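Local coordinates for uncharacterized protein (Xanthomonas campestris pv. vesicatoria, PDB 4FC9) that forms the all-helical C-terminal part of the type III effector XopL, which is secreted into the plant host and probably acts there as an E3 ubiquitin ligase, at residues 131-136 against 142-147; 32-37 against 168-173. All coordinates share one frame; numbering follows the deposited sequence.

Contact 1. Residues 131-136 against 142-147; sequences AHLGIV and FVYHEG
Y144 turns one ring face to L133: methyl CD2 sits over that face, 4.3 Å from the ring centroid and offset toward the rim, the two side chains crossing at about a right angle. V143 CG1 covers the opposite face, so the ring is clamped between two aliphatic groups. I135 comes from another direction, with CD1 at the ring edge, 3.7 Å from Y144 CE2. I135 CG1 stands between the backbone N and the carbonyl carbon (chi1 62°), which brings it 4.0 Å from V143 CG2. The two segments are arms of the loop joining helix 112-129 to helix 152-171, which doubles back on itself at a single beta bridge, V136 with F142. Nearly straight (175° at the hydrogen), V143 N donates to I135 O over 3.0 Å, in the carbonyl plane. A water accepts from Y144 N and hydrogen-bonds to I135 O and L133 O, bridging the two backbones. At the more exposed end, V136 CG1 lies 3.6 Å from F142 CD1, while G134 O approaches the F142 ring at its edge; R89 makes a cation-pi contact with that ring. H132 ND1 accepts from G134 N, 2.9 Å away and tilted from the imidazole plane.

Contact 2. Residues 32-37 against 168-173; sequences AALERI and IVHAHP
Two helices pack side by side here, the first turns of helix 32-49 against the last turn of helix 152-171, within the all-helical XopL C-terminal domain. H170 carries the contact: its CG is anti to the backbone N (chi1 -174°), which brings the imidazole out from its own helix and onto A33 and L34. The branch point of L34 sits over one face of the ring, with CG 3.5 Å from the centroid and only 16° off the normal, a close CH-pi contact. The two side chains meet at about a right angle, and the methyls of L34 spread to different parts of the ring: CD1 lies 3.5 Å from H170 CE1, and CD2 lies 3.6 Å from H170 ND1. A33 takes the ring edge instead, its CB near the imidazole plane and 3.5 Å from H170 CD2. The polar ends of the ring are held from outside the two segments. E27 OE2 bonds to ND1, and T31 OG1, which also pairs with L34 N, makes a weak bond to NE2; the nearby carboxylate probably favours a protonated imidazole. L34 also touches L167, and I37 touches W162 and E166, which continues the interface along helix 152-171. Nearer the base of the histidine, I37 CD1 rests 4.1 Å from H170 CB.

In the fold
Helix 152-171 ties the two contacts together. The loop folded in contact 1 leans on turns before its last, with L133 and Y144 touching K157 and A131 O bonded to T164 OG1, whereas contact 2 fixes its last turn to helix 32-49. F93 of helix 91-101 meets the H132 ring edge-to-face and also touches I168 of segment 168-173. The centres of contact 1 and contact 2 lie about 24 Å apart, on opposite sides of the chain's centre. The nearest atoms of contact 1 and contact 2 are about 8 Å apart, without touching. In sequence, the 131-147 loop is nested inside the long stretch closed by 32-37 and 168-173.

Contact 1. Residues 131-136 against 142-147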
loop_
_atom_site.group_PDB
_atom_site.type_symbol
_atom_site.label_atom_id
_atom_site.label_comp_id
_atom_site.label_asym_id
_atom_site.label_seq_id
_atom_site.Cartn_x
_atom_site.Cartn_y
_atom_site.Cartn_z
ATOM N N ALA A 131 0.188 -0.174 -5.185
ATOM C CA ALA A 131 0.002 -0.447 -3.760
ATOM C C ALA A 131 -0.462 0.796 -3.010
ATOM O O ALA A 131 0.142 1.188 -2.013
ATOM C CB ALA A 131 1.283 -0.984 -3.151
ATOM N N HIS A 132 -1.533 1.416 -3.496
ATOM C CA HIS A 132 -2.101 2.594 -2.843
ATOM C C HIS A 132 -3.546 2.850 -3.273
ATOM O O HIS A 132 -4.079 2.158 -4.142
ATOM C CB HIS A 132 -1.221 3.831 -3.061
ATOM C CG HIS A 132 -1.124 4.271 -4.487
ATOM N ND1 HIS A 132 -2.092 5.041 -5.094
ATOM C CD2 HIS A 132 -0.168 4.064 -5.425
ATOM C CE1 HIS A 132 -1.739 5.285 -6.344
ATOM N NE2 HIS A 132 -0.576 4.702 -6.569
ATOM N N LEU A 133 -4.175 3.841 -2.649
ATOM C CA LEU A 133 -5.610 4.072 -2.798
ATOM C C LEU A 133 -5.953 5.052 -3.908
ATOM O O LEU A 133 -7.102 5.457 -4.044
ATOM C CB LEU A 133 -6.210 4.565 -1.477
ATOM C CG LEU A 133 -6.254 3.580 -0.308
ATOM C CD1 LEU A 133 -6.565 4.312 0.973
ATOM C CD2 LEU A 133 -7.283 2.494 -0.570
ATOM N N GLY A 134 -4.965 5.426 -4.706
ATOM C CA GLY A 134 -5.173 6.431 -5.735
ATOM C C GLY A 134 -5.143 5.896 -7.151
ATOM O O GLY A 134 -5.027 6.663 -8.106
ATOM N N ILE A 135 -5.256 4.580 -7.289
ATOM C CA ILE A 135 -5.209 3.947 -8.599
ATOM C C ILE A 135 -6.509 4.151 -9.372
ATOM O O ILE A 135 -7.567 4.382 -8.788
ATOM C CB ILE A 135 -4.905 2.444 -8.481
ATOM C CG1 ILE A 135 -6.014 1.735 -7.701
ATOM C CG2 ILE A 135 -3.546 2.231 -7.812
ATOM C CD1 ILE A 135 -5.852 0.231 -7.654
ATOM N N VAL A 136 -6.421 4.070 -10.695
ATOM C CA VAL A 136 -7.576 4.330 -11.543
ATOM C C VAL A 136 -8.012 3.096 -12.327
ATOM O O VAL A 136 -7.217 2.185 -12.563
ATOM C CB VAL A 136 -7.316 5.518 -12.502
ATOM C CG1 VAL A 136 -7.183 6.811 -11.710
ATOM C CG2 VAL A 136 -6.072 5.269 -13.344
ATOM N N PHE A 142 -10.960 7.002 -10.369
ATOM C CA PHE A 142 -10.387 6.470 -9.138
ATOM C C PHE A 142 -11.185 5.280 -8.645
ATOM O O PHE A 142 -12.405 5.350 -8.521
ATOM C CB PHE A 142 -10.322 7.540 -8.051
ATOM C CG PHE A 142 -9.372 8.660 -8.360
ATOM C CD1 PHE A 142 -8.025 8.410 -8.560
ATOM C CD2 PHE A 142 -9.825 9.969 -8.441
ATOM C CE1 PHE A 142 -7.145 9.447 -8.843
ATOM C CE2 PHE A 142 -8.953 11.009 -8.719
ATOM C CZ PHE A 142 -7.614 10.750 -8.921
ATOM N N VAL A 143 -10.484 4.188 -8.372
ATOM C CA VAL A 143 -11.116 2.977 -7.883
ATOM C C VAL A 143 -11.649 3.203 -6.476
ATOM O O VAL A 143 -12.753 2.766 -6.140
ATOM C CB VAL A 143 -10.122 1.800 -7.883
ATOM C CG1 VAL A 143 -10.742 0.570 -7.239
ATOM C CG2 VAL A 143 -9.670 1.503 -9.295
ATOM N N TYR A 144 -10.869 3.906 -5.663
ATOM C CA TYR A 144 -11.220 4.137 -4.269
ATOM C C TYR A 144 -11.475 5.613 -3.998
ATOM O O TYR A 144 -10.680 6.470 -4.380
ATOM C CB TYR A 144 -10.107 3.626 -3.357
ATOM C CG TYR A 144 -9.650 2.230 -3.699
ATOM C CD1 TYR A 144 -10.344 1.116 -3.236
ATOM C CD2 TYR A 144 -8.529 2.021 -4.492
ATOM C CE1 TYR A 144 -9.933 -0.167 -3.554
ATOM C CE2 TYR A 144 -8.111 0.744 -4.817
ATOM C CZ TYR A 144 -8.816 -0.345 -4.344
ATOM O OH TYR A 144 -8.402 -1.618 -4.663
ATOM N N HIS A 145 -12.585 5.901 -3.330
ATOM C CA HIS A 145 -12.964 7.274 -3.011
ATOM C C HIS A 145 -13.721 7.311 -1.685
ATOM O O HIS A 145 -13.912 6.276 -1.047
ATOM C CB HIS A 145 -13.827 7.854 -4.128
ATOM C CG HIS A 145 -14.972 6.975 -4.512
ATOM N ND1 HIS A 145 -16.223 7.096 -3.951
ATOM C CD2 HIS A 145 -15.049 5.944 -5.386
ATOM C CE1 HIS A 145 -17.027 6.187 -4.471
ATOM N NE2 HIS A 145 -16.338 5.474 -5.343
ATOM N N GLU A 146 -14.160 8.500 -1.280
ATOM C CA GLU A 146 -14.817 8.681 0.014
ATOM C C GLU A 146 -16.103 7.860 0.156
ATOM O O GLU A 146 -16.513 7.530 1.261
ATOM C CB GLU A 146 -15.111 10.163 0.263
ATOM C CG GLU A 146 -13.877 11.062 0.283
ATOM C CD GLU A 146 -13.375 11.422 -1.105
ATOM O OE1 GLU A 146 -13.761 10.752 -2.083
ATOM O OE2 GLU A 146 -12.591 12.384 -1.220
ATOM N N GLY A 147 -16.729 7.527 -0.966
ATOM C CA GLY A 147 -17.939 6.730 -0.947
ATOM C C GLY A 147 -17.697 5.233 -1.051
ATOM O O GLY A 147 -18.648 4.454 -1.125
HETATM O O HOH W 1 -8.566 5.256 -6.458
#

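Contact 2. Residues 32-37 against 168-173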
loop_
_atom_site.group_PDB
_atom_site.type_symbol
_atom_site.label_atom_id
_atom_site.label_comp_id
_atom_site.label_asym_id
_atom_site.label_seq_id
_atom_site.Cartn_x
_atom_site.Cartn_y
_atom_site.Cartn_z
ATOM N N ALA A 32 15.359 -2.916 12.313
ATOM C CA ALA A 32 14.246 -3.160 13.224
ATOM C C ALA A 32 13.012 -2.353 12.834
ATOM O O ALA A 32 11.881 -2.808 13.016
ATOM C CB ALA A 32 14.652 -2.847 14.648
ATOM N N ALA A 33 13.239 -1.154 12.301
ATOM C CA ALA A 33 12.158 -0.265 11.882
ATOM C C ALA A 33 11.384 -0.858 10.719
ATOM O O ALA A 33 10.155 -0.808 10.689
ATOM C CB ALA A 33 12.713 1.093 11.499
ATOM N N LEU A 34 12.116 -1.417 9.762
ATOM C CA LEU A 34 11.513 -2.033 8.588
ATOM C C LEU A 34 10.791 -3.323 8.931
ATOM O O LEU A 34 9.755 -3.634 8.352
ATOM C CB LEU A 34 12.579 -2.331 7.542
ATOM C CG LEU A 34 13.005 -1.140 6.700
ATOM C CD1 LEU A 34 14.209 -1.513 5.864
ATOM C CD2 LEU A 34 11.853 -0.685 5.822
ATOM N N GLU A 35 11.352 -4.089 9.857
ATOM C CA GLU A 35 10.721 -5.336 10.251
ATOM C C GLU A 35 9.390 -5.037 10.935
ATOM O O GLU A 35 8.395 -5.725 10.717
ATOM C CB GLU A 35 11.638 -6.159 11.154
ATOM C CG GLU A 35 11.102 -7.547 11.415
ATOM C CD GLU A 35 12.178 -8.532 11.798
ATOM O OE1 GLU A 35 13.363 -8.140 11.837
ATOM O OE2 GLU A 35 11.836 -9.705 12.058
ATOM N N ARG A 36 9.379 -3.982 11.741
ATOM C CA ARG A 36 8.182 -3.561 12.450
ATOM C C ARG A 36 7.081 -3.102 11.494
ATOM O O ARG A 36 5.901 -3.373 11.723
ATOM C CB ARG A 36 8.533 -2.452 13.440
ATOM C CG ARG A 36 7.344 -1.837 14.159
ATOM C CD ARG A 36 7.780 -1.106 15.434
ATOM N NE ARG A 36 8.862 -0.144 15.205
ATOM C CZ ARG A 36 10.133 -0.344 15.548
ATOM N NH1 ARG A 36 11.044 0.586 15.298
ATOM N NH2 ARG A 36 10.496 -1.474 16.141
ATOM N N ILE A 37 7.463 -2.407 10.427
ATOM C CA ILE A 37 6.496 -2.004 9.413
ATOM C C ILE A 37 5.863 -3.248 8.797
ATOM O O ILE A 37 4.640 -3.341 8.666
ATOM C CB ILE A 37 7.148 -1.145 8.316
ATOM C CG1 ILE A 37 7.651 0.170 8.915
ATOM C CG2 ILE A 37 6.167 -0.884 7.185
ATOM C CD1 ILE A 37 8.476 1.006 7.961
ATOM N N ILE A 168 7.935 4.597 2.470
ATOM C CA ILE A 168 8.389 5.884 1.952
ATOM C C ILE A 168 9.067 6.709 3.046
ATOM O O ILE A 168 10.145 7.263 2.835
ATOM C CB ILE A 168 7.224 6.683 1.324
ATOM C CG1 ILE A 168 6.807 6.050 -0.005
ATOM C CG2 ILE A 168 7.615 8.133 1.114
ATOM C CD1 ILE A 168 5.505 6.582 -0.567
ATOM N N VAL A 169 8.442 6.765 4.220
ATOM C CA VAL A 169 8.969 7.540 5.342
ATOM C C VAL A 169 10.235 6.923 5.935
ATOM O O VAL A 169 11.118 7.629 6.416
ATOM C CB VAL A 169 7.898 7.731 6.435
ATOM C CG1 VAL A 169 8.486 8.379 7.680
ATOM C CG2 VAL A 169 6.752 8.563 5.889
ATOM N N HIS A 170 10.336 5.602 5.886
ATOM C CA HIS A 170 11.551 4.956 6.350
ATOM C C HIS A 170 12.722 5.340 5.457
ATOM O O HIS A 170 13.824 5.624 5.933
ATOM C CB HIS A 170 11.403 3.439 6.365
ATOM C CG HIS A 170 12.575 2.742 6.975
ATOM N ND1 HIS A 170 13.669 2.347 6.240
ATOM C CD2 HIS A 170 12.842 2.409 8.260
ATOM C CE1 HIS A 170 14.556 1.786 7.043
ATOM N NE2 HIS A 170 14.075 1.807 8.275
ATOM N N ALA A 171 12.467 5.350 4.154
ATOM C CA ALA A 171 13.476 5.711 3.174
ATOM C C ALA A 171 13.779 7.205 3.210
ATOM O O ALA A 171 14.924 7.612 3.042
ATOM C CB ALA A 171 13.039 5.283 1.782
ATOM N N HIS A 172 12.750 8.019 3.428
ATOM C CA HIS A 172 12.923 9.469 3.498
ATOM C C HIS A 172 12.228 10.039 4.722
ATOM O O HIS A 172 11.105 10.529 4.626
ATOM C CB HIS A 172 12.363 10.136 2.245
ATOM C CG HIS A 172 12.804 9.483 0.974
ATOM N ND1 HIS A 172 12.067 8.499 0.351
ATOM C CD2 HIS A 172 13.914 9.658 0.220
ATOM C CE1 HIS A 172 12.699 8.102 -0.739
ATOM N NE2 HIS A 172 13.823 8.789 -0.840
ATOM N N PRO A 173 12.900 9.981 5.879
ATOM C CA PRO A 173 12.321 10.373 7.169
ATOM C C PRO A 173 11.705 11.777 7.188
ATOM O O PRO A 173 10.733 11.999 7.906
ATOM C CB PRO A 173 13.515 10.271 8.120
ATOM C CG PRO A 173 14.360 9.205 7.515
ATOM C CD PRO A 173 14.261 9.442 6.035
#